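Local atomic coordinates of transcriptional regulator, TetR family (Thermus thermophilus, PDB entry 3VPR), a protein that represses transcription as a TetR-family regulator, probably by binding cis-regulatory DNA through a helix-turn-helix motif. Residues H86-E91 against R169-A174; A78-M83 against A176-I181; G61-G66 against R119-E124. One frame throughout, in Å; residues are numbered along the deposited sequence.

Contact 1 (H86-E91 against R169-A174); sequences HARYFE and RAEEVA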
ATOM      1  N   HIS A  86       4.756  14.917   4.575  1.00 36.08           N
ATOM      2  CA  HIS A  86       4.441  13.890   3.580  1.00 26.73           C
ATOM      3  C   HIS A  86       2.929  13.742   3.433  1.00 27.29           C
ATOM      4  O   HIS A  86       2.399  13.828   2.334  1.00 32.20           O
ATOM      5  CB  HIS A  86       5.063  12.552   4.001  1.00 33.40           C
ATOM      6  CG  HIS A  86       4.761  11.412   3.075  1.00 38.18           C
ATOM      7  ND1 HIS A  86       5.749  10.681   2.449  1.00 33.33           N
ATOM      8  CD2 HIS A  86       3.585  10.862   2.690  1.00 24.90           C
ATOM      9  CE1 HIS A  86       5.194   9.732   1.717  1.00 32.63           C
ATOM     10  NE2 HIS A  86       3.883   9.820   1.846  1.00 38.71           N
ATOM     11  N   ALA A  87       2.248  13.534   4.555  1.00 36.23           N
ATOM     12  CA  ALA A  87       0.796  13.356   4.592  1.00 32.76           C
ATOM     13  C   ALA A  87       0.027  14.591   4.133  1.00 33.14           C
ATOM     14  O   ALA A  87      -1.011  14.477   3.483  1.00 37.51           O
ATOM     15  CB  ALA A  87       0.354  12.967   6.017  1.00 34.47           C
ATOM     16  N   ARG A  88       0.519  15.772   4.488  1.00 41.99           N
ATOM     17  CA  ARG A  88      -0.150  16.997   4.073  1.00 39.49           C
ATOM     18  C   ARG A  88      -0.035  17.152   2.562  1.00 39.94           C
ATOM     19  O   ARG A  88      -1.020  17.421   1.880  1.00 40.01           O
ATOM     20  CB  ARG A  88       0.453  18.219   4.765  1.00 42.51           C
ATOM     21  CG  ARG A  88      -0.009  19.527   4.141  1.00 56.33           C
ATOM     22  CD  ARG A  88       0.404  20.743   4.944  1.00 61.91           C
ATOM     23  NE  ARG A  88      -0.547  21.032   6.009  1.00 78.01           N
ATOM     24  CZ  ARG A  88      -0.561  22.151   6.725  1.00 83.82           C
ATOM     25  NH1 ARG A  88       0.328  23.111   6.499  1.00 91.34           N
ATOM     26  NH2 ARG A  88      -1.471  22.309   7.673  1.00 86.71           N
ATOM     27  N   TYR A  89       1.172  16.974   2.036  1.00 41.20           N
ATOM     28  CA  TYR A  89       1.376  17.093   0.602  1.00 34.79           C
ATOM     29  C   TYR A  89       0.504  16.071  -0.125  1.00 36.23           C
ATOM     30  O   TYR A  89      -0.134  16.381  -1.123  1.00 34.36           O
ATOM     31  CB  TYR A  89       2.837  16.847   0.246  1.00 27.81           C
ATOM     32  CG  TYR A  89       3.134  17.147  -1.196  1.00 35.55           C
ATOM     33  CD1 TYR A  89       3.352  18.454  -1.618  1.00 30.46           C
ATOM     34  CD2 TYR A  89       3.168  16.132  -2.147  1.00 30.98           C
ATOM     35  CE1 TYR A  89       3.595  18.751  -2.949  1.00 33.67           C
ATOM     36  CE2 TYR A  89       3.414  16.415  -3.487  1.00 40.42           C
ATOM     37  CZ  TYR A  89       3.625  17.729  -3.882  1.00 44.45           C
ATOM     38  OH  TYR A  89       3.860  18.030  -5.207  1.00 46.40           O
ATOM     39  N   PHE A  90       0.487  14.843   0.378  1.00 38.37           N
ATOM     40  CA  PHE A  90      -0.312  13.790  -0.234  1.00 34.53           C
ATOM     41  C   PHE A  90      -1.775  14.216  -0.370  1.00 43.70           C
ATOM     42  O   PHE A  90      -2.374  14.082  -1.436  1.00 38.43           O
ATOM     43  CB  PHE A  90      -0.219  12.512   0.605  1.00 34.93           C
ATOM     44  CG  PHE A  90      -1.429  11.629   0.497  1.00 43.19           C
ATOM     45  CD1 PHE A  90      -1.698  10.936  -0.680  1.00 33.47           C
ATOM     46  CD2 PHE A  90      -2.315  11.498   1.578  1.00 36.50           C
ATOM     47  CE1 PHE A  90      -2.836  10.112  -0.791  1.00 53.68           C
ATOM     48  CE2 PHE A  90      -3.457  10.678   1.480  1.00 44.06           C
ATOM     49  CZ  PHE A  90      -3.717   9.986   0.293  1.00 43.76           C
ATOM     50  N   GLU A  91      -2.337  14.746   0.711  1.00 45.27           N
ATOM     51  CA  GLU A  91      -3.728  15.170   0.718  1.00 48.97           C
ATOM     52  C   GLU A  91      -4.055  16.375  -0.163  1.00 47.74           C
ATOM     53  O   GLU A  91      -5.144  16.447  -0.724  1.00 45.76           O
ATOM     54  CB  GLU A  91      -4.181  15.458   2.153  1.00 54.83           C
ATOM     55  CG  GLU A  91      -5.543  16.150   2.235  1.00 57.68           C
ATOM     56  CD  GLU A  91      -6.149  16.098   3.625  1.00 68.76           C
ATOM     57  OE1 GLU A  91      -5.433  16.411   4.605  1.00 59.47           O
ATOM     58  OE2 GLU A  91      -7.346  15.751   3.735  1.00 66.30           O
ATOM     59  N   ARG A 169      -8.083  14.690   9.101  1.00 81.48           N
ATOM     60  CA  ARG A 169      -6.943  15.376   8.508  1.00 74.89           C
ATOM     61  C   ARG A 169      -5.763  14.419   8.359  1.00 59.45           C
ATOM     62  O   ARG A 169      -5.284  13.856   9.342  1.00 60.75           O
ATOM     63  CB  ARG A 169      -6.551  16.568   9.384  1.00 85.08           C
ATOM     64  CG  ARG A 169      -5.624  17.568   8.713  1.00100.36           C
ATOM     65  CD  ARG A 169      -5.235  18.677   9.682  1.00110.32           C
ATOM     66  NE  ARG A 169      -4.512  19.764   9.029  1.00118.03           N
ATOM     67  CZ  ARG A 169      -5.050  20.593   8.141  1.00121.02           C
ATOM     68  NH1 ARG A 169      -6.325  20.465   7.796  1.00121.13           N
ATOM     69  NH2 ARG A 169      -4.313  21.551   7.596  1.00125.21           N
ATOM     70  N   ALA A 170      -5.302  14.236   7.124  1.00 53.42           N
ATOM     71  CA  ALA A 170      -4.187  13.339   6.840  1.00 42.53           C
ATOM     72  C   ALA A 170      -2.984  13.625   7.730  1.00 47.74           C
ATOM     73  O   ALA A 170      -2.298  12.712   8.186  1.00 48.11           O
ATOM     74  CB  ALA A 170      -3.790  13.453   5.389  1.00 44.83           C
ATOM     75  N   GLU A 171      -2.734  14.900   7.979  1.00 48.90           N
ATOM     76  CA  GLU A 171      -1.617  15.298   8.813  1.00 44.42           C
ATOM     77  C   GLU A 171      -1.816  14.930  10.290  1.00 50.28           C
ATOM     78  O   GLU A 171      -0.846  14.629  10.993  1.00 45.50           O
ATOM     79  CB  GLU A 171      -1.389  16.797   8.643  1.00 42.74           C
ATOM     80  CG  GLU A 171      -0.529  17.449   9.699  1.00 51.85           C
ATOM     81  CD  GLU A 171      -0.065  18.820   9.262  1.00 65.82           C
ATOM     82  OE1 GLU A 171      -0.894  19.573   8.706  1.00 67.39           O
ATOM     83  OE2 GLU A 171       1.124  19.143   9.476  1.00 68.51           O
ATOM     84  N   GLU A 172      -3.059  14.962  10.768  1.00 44.42           N
ATOM     85  CA  GLU A 172      -3.322  14.610  12.164  1.00 45.50           C
ATOM     86  C   GLU A 172      -3.134  13.111  12.326  1.00 40.54           C
ATOM     87  O   GLU A 172      -2.587  12.646  13.319  1.00 53.32           O
ATOM     88  CB  GLU A 172      -4.734  15.035  12.578  1.00 52.25           C
ATOM     89  CG  GLU A 172      -4.877  16.547  12.789  1.00 69.33           C
ATOM     90  CD  GLU A 172      -4.044  17.065  13.961  1.00 82.12           C
ATOM     91  OE1 GLU A 172      -4.410  16.785  15.123  1.00 89.03           O
ATOM     92  OE2 GLU A 172      -3.022  17.750  13.724  1.00 84.49           O
ATOM     93  N   VAL A 173      -3.591  12.359  11.336  1.00 41.99           N
ATOM     94  CA  VAL A 173      -3.419  10.912  11.321  1.00 40.42           C
ATOM     95  C   VAL A 173      -1.908  10.645  11.387  1.00 41.26           C
ATOM     96  O   VAL A 173      -1.434   9.781  12.132  1.00 41.23           O
ATOM     97  CB  VAL A 173      -3.943  10.315   9.999  1.00 42.18           C
ATOM     98  CG1 VAL A 173      -3.573   8.840   9.912  1.00 41.41           C
ATOM     99  CG2 VAL A 173      -5.445  10.520   9.896  1.00 39.57           C
ATOM    100  N   ALA A 174      -1.154  11.401  10.598  1.00 38.62           N
ATOM    101  CA  ALA A 174       0.294  11.244  10.555  1.00 37.68           C
ATOM    102  C   ALA A 174       0.905  11.541  11.917  1.00 41.40           C
ATOM    103  O   ALA A 174       1.909  10.935  12.299  1.00 37.00           O
ATOM    104  CB  ALA A 174       0.882  12.168   9.506  1.00 35.65           C
TER
HETATM  105  O   HOH W   1      -3.288  16.963   5.962  1.00 48.28           O

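Contact 2 (A78-M83 against A176-I181); sequences ALRRFM and AYHDLI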
ATOM      1  N   ALA A  78      12.338  15.873  13.784  1.00 37.08           N
ATOM      2  CA  ALA A  78      12.623  15.781  12.364  1.00 38.04           C
ATOM      3  C   ALA A  78      11.771  14.668  11.748  1.00 42.37           C
ATOM      4  O   ALA A  78      11.286  14.783  10.618  1.00 40.00           O
ATOM      5  CB  ALA A  78      14.105  15.485  12.150  1.00 31.03           C
ATOM      6  N   LEU A  79      11.589  13.587  12.498  1.00 35.97           N
ATOM      7  CA  LEU A  79      10.795  12.475  11.998  1.00 30.49           C
ATOM      8  C   LEU A  79       9.333  12.893  11.911  1.00 28.78           C
ATOM      9  O   LEU A  79       8.655  12.579  10.939  1.00 28.95           O
ATOM     10  CB  LEU A  79      10.938  11.258  12.915  1.00 22.11           C
ATOM     11  CG  LEU A  79      10.071  10.047  12.529  1.00 38.32           C
ATOM     12  CD1 LEU A  79      10.502   9.518  11.168  1.00 35.79           C
ATOM     13  CD2 LEU A  79      10.190   8.959  13.592  1.00 32.61           C
ATOM     14  N   ARG A  80       8.856  13.629  12.912  1.00 30.73           N
ATOM     15  CA  ARG A  80       7.457  14.057  12.921  1.00 36.93           C
ATOM     16  C   ARG A  80       7.136  15.006  11.770  1.00 43.95           C
ATOM     17  O   ARG A  80       6.092  14.884  11.115  1.00 49.26           O
ATOM     18  CB  ARG A  80       7.101  14.720  14.257  1.00 31.95           C
ATOM     19  CG  ARG A  80       5.616  15.111  14.368  1.00 45.69           C
ATOM     20  CD  ARG A  80       5.229  15.566  15.788  1.00 56.27           C
ATOM     21  NE  ARG A  80       5.705  16.910  16.126  1.00 56.12           N
ATOM     22  CZ  ARG A  80       5.195  18.045  15.644  1.00 57.67           C
ATOM     23  NH1 ARG A  80       4.177  18.025  14.794  1.00 56.64           N
ATOM     24  NH2 ARG A  80       5.706  19.210  16.018  1.00 51.47           N
ATOM     25  N   ARG A  81       8.037  15.949  11.521  1.00 43.56           N
ATOM     26  CA  ARG A  81       7.830  16.896  10.442  1.00 39.04           C
ATOM     27  C   ARG A  81       7.852  16.159   9.115  1.00 28.83           C
ATOM     28  O   ARG A  81       7.045  16.422   8.242  1.00 38.18           O
ATOM     29  CB  ARG A  81       8.902  17.981  10.475  1.00 48.20           C
ATOM     30  CG  ARG A  81       8.989  18.678  11.825  1.00 73.08           C
ATOM     31  CD  ARG A  81       9.386  20.128  11.669  1.00 86.44           C
ATOM     32  NE  ARG A  81       8.291  20.900  11.094  1.00 97.49           N
ATOM     33  CZ  ARG A  81       8.453  21.989  10.352  1.00102.49           C
ATOM     34  NH1 ARG A  81       9.673  22.442  10.085  1.00104.52           N
ATOM     35  NH2 ARG A  81       7.390  22.622   9.868  1.00104.60           N
ATOM     36  N   PHE A  82       8.772  15.222   8.959  1.00 28.74           N
ATOM     37  CA  PHE A  82       8.817  14.474   7.721  1.00 31.01           C
ATOM     38  C   PHE A  82       7.462  13.786   7.475  1.00 34.80           C
ATOM     39  O   PHE A  82       6.865  13.928   6.407  1.00 31.61           O
ATOM     40  CB  PHE A  82       9.924  13.434   7.782  1.00 32.57           C
ATOM     41  CG  PHE A  82      10.053  12.603   6.533  1.00 42.19           C
ATOM     42  CD1 PHE A  82       9.192  11.535   6.290  1.00 32.42           C
ATOM     43  CD2 PHE A  82      11.062  12.874   5.609  1.00 36.49           C
ATOM     44  CE1 PHE A  82       9.343  10.742   5.141  1.00 32.02           C
ATOM     45  CE2 PHE A  82      11.216  12.093   4.473  1.00 34.77           C
ATOM     46  CZ  PHE A  82      10.361  11.025   4.235  1.00 31.88           C
HETATM   47  N   MSE A  83       6.968  13.066   8.479  1.00 35.56           N
HETATM   48  CA  MSE A  83       5.711  12.341   8.340  1.00 35.57           C
HETATM   49  C   MSE A  83       4.512  13.250   8.066  1.00 36.67           C
HETATM   50  O   MSE A  83       3.680  12.939   7.207  1.00 32.05           O
HETATM   51  CB  MSE A  83       5.470  11.481   9.582  1.00 28.80           C
HETATM   52  CG  MSE A  83       6.522  10.395   9.768  1.00 39.30           C
HETATM   53 SE   MSE A  83       6.350   9.387  11.431  1.00 46.86          SE
HETATM   54  CE  MSE A  83       4.750   8.344  10.968  1.00 31.06           C
ATOM     55  N   ALA A 176      -0.573  11.038  14.856  1.00 32.68           N
ATOM     56  CA  ALA A 176      -0.890   9.916  15.732  1.00 41.74           C
ATOM     57  C   ALA A 176       0.044   8.752  15.392  1.00 39.13           C
ATOM     58  O   ALA A 176       0.469   8.015  16.282  1.00 44.16           O
ATOM     59  CB  ALA A 176      -2.344   9.501  15.562  1.00 34.08           C
ATOM     60  N   TYR A 177       0.375   8.598  14.106  1.00 44.69           N
ATOM     61  CA  TYR A 177       1.287   7.531  13.686  1.00 28.84           C
ATOM     62  C   TYR A 177       2.681   7.804  14.246  1.00 31.14           C
ATOM     63  O   TYR A 177       3.401   6.881  14.652  1.00 33.96           O
ATOM     64  CB  TYR A 177       1.382   7.442  12.156  1.00 28.68           C
ATOM     65  CG  TYR A 177       0.229   6.738  11.471  1.00 31.34           C
ATOM     66  CD1 TYR A 177      -0.524   5.770  12.133  1.00 38.91           C
ATOM     67  CD2 TYR A 177      -0.058   6.989  10.137  1.00 38.64           C
ATOM     68  CE1 TYR A 177      -1.529   5.069  11.473  1.00 38.03           C
ATOM     69  CE2 TYR A 177      -1.056   6.294   9.469  1.00 42.03           C
ATOM     70  CZ  TYR A 177      -1.785   5.334  10.139  1.00 39.03           C
ATOM     71  OH  TYR A 177      -2.736   4.612   9.453  1.00 41.80           O
ATOM     72  N   HIS A 178       3.063   9.079  14.277  1.00 31.81           N
ATOM     73  CA  HIS A 178       4.380   9.444  14.789  1.00 39.60           C
ATOM     74  C   HIS A 178       4.499   9.106  16.265  1.00 35.43           C
ATOM     75  O   HIS A 178       5.518   8.562  16.714  1.00 34.42           O
ATOM     76  CB  HIS A 178       4.663  10.933  14.569  1.00 32.79           C
ATOM     77  CG  HIS A 178       5.907  11.404  15.252  1.00 36.50           C
ATOM     78  ND1 HIS A 178       5.896  11.966  16.509  1.00 34.78           N
ATOM     79  CD2 HIS A 178       7.208  11.336  14.881  1.00 38.33           C
ATOM     80  CE1 HIS A 178       7.135  12.225  16.884  1.00 41.99           C
ATOM     81  NE2 HIS A 178       7.952  11.850  15.916  1.00 36.26           N
ATOM     82  N   ASP A 179       3.454   9.440  17.018  1.00 40.31           N
ATOM     83  CA  ASP A 179       3.433   9.148  18.444  1.00 39.13           C
ATOM     84  C   ASP A 179       3.542   7.639  18.627  1.00 36.79           C
ATOM     85  O   ASP A 179       4.301   7.149  19.475  1.00 35.28           O
ATOM     86  CB  ASP A 179       2.128   9.638  19.086  1.00 36.85           C
ATOM     87  CG  ASP A 179       1.927   9.070  20.491  1.00 46.95           C
ATOM     88  OD1 ASP A 179       2.630   9.496  21.428  1.00 52.16           O
ATOM     89  OD2 ASP A 179       1.076   8.173  20.659  1.00 55.67           O
ATOM     90  N   LEU A 180       2.794   6.903  17.814  1.00 35.16           N
ATOM     91  CA  LEU A 180       2.794   5.443  17.911  1.00 32.64           C
ATOM     92  C   LEU A 180       4.147   4.824  17.598  1.00 35.08           C
ATOM     93  O   LEU A 180       4.631   3.986  18.347  1.00 38.96           O
ATOM     94  CB  LEU A 180       1.731   4.850  16.974  1.00 29.02           C
ATOM     95  CG  LEU A 180       1.608   3.324  16.962  1.00 42.46           C
ATOM     96  CD1 LEU A 180       1.331   2.806  18.377  1.00 41.11           C
ATOM     97  CD2 LEU A 180       0.483   2.914  16.019  1.00 50.26           C
ATOM     98  N   ILE A 181       4.764   5.244  16.501  1.00 32.78           N
ATOM     99  CA  ILE A 181       6.045   4.678  16.100  1.00 33.38           C
ATOM    100  C   ILE A 181       7.183   5.132  17.009  1.00 35.23           C
ATOM    101  O   ILE A 181       8.131   4.386  17.250  1.00 36.09           O
ATOM    102  CB  ILE A 181       6.379   5.034  14.608  1.00 33.06           C
ATOM    103  CG1 ILE A 181       7.541   4.174  14.107  1.00 37.23           C
ATOM    104  CG2 ILE A 181       6.756   6.508  14.474  1.00 36.30           C
ATOM    105  CD1 ILE A 181       7.212   2.707  14.019  1.00 34.85           C
TER

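Contact 3 (G61-G66 against R119-E124); sequences GLVAAG and RDRHEE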
ATOM      1  N   GLY A  61       7.499  17.233  -5.325  1.00 41.13           N
ATOM      2  CA  GLY A  61       6.913  17.962  -4.218  1.00 41.42           C
ATOM      3  C   GLY A  61       7.087  17.166  -2.938  1.00 46.44           C
ATOM      4  O   GLY A  61       7.346  17.722  -1.874  1.00 46.79           O
ATOM      5  N   LEU A  62       6.966  15.847  -3.039  1.00 47.81           N
ATOM      6  CA  LEU A  62       7.113  14.999  -1.863  1.00 46.57           C
ATOM      7  C   LEU A  62       8.556  15.035  -1.369  1.00 40.00           C
ATOM      8  O   LEU A  62       8.813  15.237  -0.190  1.00 47.83           O
ATOM      9  CB  LEU A  62       6.690  13.563  -2.199  1.00 45.65           C
ATOM     10  CG  LEU A  62       6.542  12.581  -1.042  1.00 46.33           C
ATOM     11  CD1 LEU A  62       5.613  13.183   0.004  1.00 41.35           C
ATOM     12  CD2 LEU A  62       5.994  11.256  -1.544  1.00 33.07           C
ATOM     13  N   VAL A  63       9.504  14.846  -2.278  1.00 47.91           N
ATOM     14  CA  VAL A  63      10.917  14.862  -1.919  1.00 40.19           C
ATOM     15  C   VAL A  63      11.293  16.173  -1.227  1.00 49.20           C
ATOM     16  O   VAL A  63      12.024  16.182  -0.226  1.00 45.90           O
ATOM     17  CB  VAL A  63      11.807  14.691  -3.159  1.00 37.61           C
ATOM     18  CG1 VAL A  63      13.252  15.027  -2.824  1.00 46.21           C
ATOM     19  CG2 VAL A  63      11.715  13.267  -3.663  1.00 46.65           C
ATOM     20  N   ALA A  64      10.807  17.282  -1.759  1.00 39.35           N
ATOM     21  CA  ALA A  64      11.122  18.570  -1.156  1.00 45.49           C
ATOM     22  C   ALA A  64      10.589  18.584   0.270  1.00 46.94           C
ATOM     23  O   ALA A  64      11.262  19.054   1.192  1.00 49.45           O
ATOM     24  CB  ALA A  64      10.495  19.704  -1.970  1.00 37.09           C
ATOM     25  N   ALA A  65       9.382  18.051   0.441  1.00 49.90           N
ATOM     26  CA  ALA A  65       8.729  17.999   1.745  1.00 51.40           C
ATOM     27  C   ALA A  65       9.596  17.327   2.804  1.00 45.51           C
ATOM     28  O   ALA A  65       9.682  17.802   3.932  1.00 56.27           O
ATOM     29  CB  ALA A  65       7.400  17.278   1.626  1.00 54.47           C
ATOM     30  N   GLY A  66      10.243  16.230   2.429  1.00 51.04           N
ATOM     31  CA  GLY A  66      11.093  15.510   3.358  1.00 52.23           C
ATOM     32  C   GLY A  66      12.456  16.139   3.586  1.00 57.27           C
ATOM     33  O   GLY A  66      13.129  15.843   4.576  1.00 59.90           O
ATOM     34  N   ARG A 119      11.556   8.467  -5.625  1.00 31.74           N
ATOM     35  CA  ARG A 119      10.965   7.702  -4.536  1.00 34.05           C
ATOM     36  C   ARG A 119      12.110   7.193  -3.644  1.00 39.77           C
ATOM     37  O   ARG A 119      12.052   7.325  -2.424  1.00 32.99           O
ATOM     38  CB  ARG A 119      10.176   6.515  -5.087  1.00 39.34           C
ATOM     39  CG  ARG A 119       9.568   5.629  -4.026  1.00 51.26           C
ATOM     40  CD  ARG A 119       9.377   4.205  -4.547  1.00 60.16           C
ATOM     41  NE  ARG A 119      10.630   3.457  -4.586  1.00 52.90           N
ATOM     42  CZ  ARG A 119      10.755   2.237  -5.099  1.00 65.85           C
ATOM     43  NH1 ARG A 119       9.700   1.626  -5.626  1.00 48.22           N
ATOM     44  NH2 ARG A 119      11.934   1.616  -5.072  1.00 46.60           N
ATOM     45  N   ASP A 120      13.146   6.608  -4.255  1.00 35.04           N
ATOM     46  CA  ASP A 120      14.283   6.111  -3.486  1.00 35.12           C
ATOM     47  C   ASP A 120      14.934   7.241  -2.685  1.00 41.73           C
ATOM     48  O   ASP A 120      15.306   7.049  -1.526  1.00 36.10           O
ATOM     49  CB  ASP A 120      15.328   5.451  -4.402  1.00 37.33           C
ATOM     50  CG  ASP A 120      14.922   4.042  -4.839  1.00 53.76           C
ATOM     51  OD1 ASP A 120      13.923   3.513  -4.302  1.00 55.99           O
ATOM     52  OD2 ASP A 120      15.601   3.456  -5.712  1.00 52.54           O
ATOM     53  N   ARG A 121      15.048   8.421  -3.295  1.00 40.72           N
ATOM     54  CA  ARG A 121      15.659   9.580  -2.639  1.00 41.81           C
ATOM     55  C   ARG A 121      14.893   9.955  -1.378  1.00 44.42           C
ATOM     56  O   ARG A 121      15.483  10.298  -0.345  1.00 40.89           O
ATOM     57  CB  ARG A 121      15.686  10.767  -3.607  1.00 46.89           C
ATOM     58  CG  ARG A 121      16.426  12.008  -3.124  1.00 51.14           C
ATOM     59  CD  ARG A 121      16.548  13.007  -4.290  1.00 67.99           C
ATOM     60  NE  ARG A 121      17.256  14.237  -3.939  1.00 81.98           N
ATOM     61  CZ  ARG A 121      18.549  14.302  -3.632  1.00 83.64           C
ATOM     62  NH1 ARG A 121      19.296  13.205  -3.628  1.00 73.73           N
ATOM     63  NH2 ARG A 121      19.095  15.470  -3.321  1.00 83.31           N
ATOM     64  N   HIS A 122      13.570   9.890  -1.472  1.00 42.34           N
ATOM     65  CA  HIS A 122      12.700  10.207  -0.351  1.00 37.95           C
ATOM     66  C   HIS A 122      12.921   9.198   0.788  1.00 38.73           C
ATOM     67  O   HIS A 122      13.003   9.572   1.957  1.00 37.42           O
ATOM     68  CB  HIS A 122      11.240  10.164  -0.813  1.00 36.82           C
ATOM     69  CG  HIS A 122      10.271  10.735   0.174  1.00 35.47           C
ATOM     70  ND1 HIS A 122      10.365  12.028   0.647  1.00 25.35           N
ATOM     71  CD2 HIS A 122       9.157  10.208   0.737  1.00 32.16           C
ATOM     72  CE1 HIS A 122       9.347  12.273   1.454  1.00 31.13           C
ATOM     73  NE2 HIS A 122       8.598  11.186   1.524  1.00 32.09           N
ATOM     74  N   GLU A 123      13.013   7.919   0.432  1.00 37.90           N
ATOM     75  CA  GLU A 123      13.221   6.856   1.410  1.00 36.33           C
ATOM     76  C   GLU A 123      14.596   7.014   2.058  1.00 40.46           C
ATOM     77  O   GLU A 123      14.770   6.761   3.254  1.00 45.93           O
ATOM     78  CB  GLU A 123      13.091   5.486   0.726  1.00 30.13           C
ATOM     79  CG  GLU A 123      13.454   4.301   1.610  1.00 33.52           C
ATOM     80  CD  GLU A 123      12.764   3.017   1.181  1.00 43.85           C
ATOM     81  OE1 GLU A 123      12.572   2.811  -0.036  1.00 53.78           O
ATOM     82  OE2 GLU A 123      12.418   2.204   2.061  1.00 44.56           O
ATOM     83  N   GLU A 124      15.569   7.453   1.267  1.00 42.96           N
ATOM     84  CA  GLU A 124      16.926   7.661   1.772  1.00 41.12           C
ATOM     85  C   GLU A 124      16.993   8.847   2.745  1.00 32.95           C
ATOM     86  O   GLU A 124      17.764   8.821   3.702  1.00 40.35           O
ATOM     87  CB  GLU A 124      17.900   7.866   0.607  1.00 45.52           C
ATOM     88  CG  GLU A 124      19.354   8.026   1.033  1.00 63.45           C
ATOM     89  CD  GLU A 124      19.821   6.919   1.972  1.00 74.43           C
ATOM     90  OE1 GLU A 124      19.684   5.726   1.608  1.00 75.85           O
ATOM     91  OE2 GLU A 124      20.327   7.248   3.073  1.00 65.35           O
TER
HETATM   92  O   HOH W   2      12.667  13.809   1.121  1.00 40.80           O

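Contact 1 (H86-E91 against R169-A174)
The guanidinium of Arg88 has Glu171 OE2 over one face, offset toward the rim, while its NH2 makes a salt bridge of 3.0 Å to Glu171 OE1. Arg169 brings its guanidinium close with the plane turned 86° from that of Arg88, and Arg88 NH2 lies at its edge. The two NH2 atoms, of Arg88 and Arg169, are 2.9 Å apart; both are donors and no bond joins them. Glu171 sits by both cations, since its OE1 is also 3.6 Å from Arg169 NE, a long ion pair, and would be expected to ease their repulsion. Arg169 is poorly ordered, so its position deserves caution.

Beneath these charges the helices meet through alanines: Ala87 CB touches Ala174 CB at 3.6 Å and Ala170 O at 3.4 Å. Glu91, its CG anti to the backbone N (chi1 169°), extends to the start of helix 170-183, where OE1 accepts a weak bond from Ala170 N (3.3 Å) and a water's hydrogen bond at 2.6 Å; that water accepts from Glu171 N. An alanine at Glu91 would probably leave Ala170 N and the water without their carboxylate partner at this helix start. Small residues between two nearly antiparallel helices (156°), edged by a salt-bridge network, make this a close helix-helix packing within the all-helical TetR C-terminal domain.

Contact 2 (A78-M83 against A176-I181)
His178 reaches across from helix 170-183 and lays its imidazole against the backbone and the first side-chain carbons of Arg80, the tightest part of this contact. Arg80 CB stands over the centre of the ring, 3.4 Å from the centroid and 10° off the normal, a CH-pi contact; Arg80 CA is equally near His178 CD2, at 3.4 Å. The histidine's CG, anti to the backbone N (chi1 171°), is directed at helix 75-92, and the ring's NE2 makes a hydrogen bond with Lys76 O, a turn earlier on that helix, which would fix the ring's rotation. Leu79 CG meets the ring edge in its plane, 3.9 Å from His178 CD2. Selenomethionine Met83 also lies at the edge, SE 5.1 Å from the ring centroid, and its methyl CE packs on Tyr177 CB at 3.7 Å. Ile181 closes the apolar group more loosely: its CG2 is 4.2 Å from Met83 SE and 4.3 Å from Leu79 CD2.

By contrast with the buried ring and its apolar neighbours, the Arg80 side is partly exposed. Beyond CB the chain crosses the ring at about a right angle, CD being 3.7 Å from His178 ND1, then bends at chi3 (75°), which turns NE aside; the guanidinium ends away from helix 170-183, in salt bridges with Glu77 and Glu84. No hydrogen bond joins the two segments directly.

Helix 144-161 packs on the apolar side, with Val151 against Met83 and Met154 against both Tyr177 and Ile181, while Leu126 and Leu130 of helix 109-135 meet Leu79. The second subunit comes in as well: its Leu185 packs on Leu79, its Arg149 on Tyr177, and its Ile181 on Leu180, placing this helix pair beside the dimer interface.

Contact 3 (G61-G66 against R119-E124)
Val63 and His122 have the nearest CA atoms, 5.2 Å apart, where helices 47-70 and 109-135 run almost parallel, their segment axes 14° from alignment and 9.2 Å apart at closest approach. His122 carries the contact: its CG, anti to the backbone N (chi1 -169°), leads toward helix 47-70, and Leu62 lies over one face of the ring. Leu62 CG is 3.8 Å from the His122 centroid, a CH-pi contact displaced toward the rim, near NE2. At the ring edge Gly66 CA comes to 4.1 Å from His122 CE1; a side chain's CB at this glycine would clash with CE1. Water 2 bridges the helices by donating to Val63 O at 2.8 Å and hydrogen-bonding His122 ND1 at 2.9 Å. The other ring nitrogen, NE2, is hydrogen-bonded to His86 ND1, so both nitrogens of this buried ring have partners. Farther out, the extended chain of Arg121 crosses Val63 at about a right angle, its CD 4.1 Å from Val63 CG1.

Helix 75-92 packs against this pair, bringing Phe82 to stack on the His122 ring and His86 to touch Leu62. From helix 144-161, Leu152 reaches both His122 and Glu123.

Helix 75-92 ties the three contacts together. Contacts 1 and 2, with centres 11 Å apart, are successive parts of one antiparallel pairing with helix 170-183, contact 1 nested inside the chain loop closed by contact 2; they touch where Ala174 CB packs on the backbone O of Met83. Contact 3, about 15 and 16 Å from the centres of contacts 1 and 2, pairs helix 47-70 with helix 109-135. Its segments alternate along the chain with those of the other two. Helix 75-92 reaches contact 3 through His86 and Phe82. In this continuous helical core, helix 47-70, which follows the predicted helix-turn-helix, packs on helices 75-92 and 109-135, so that the DNA-binding end is probably coupled to it.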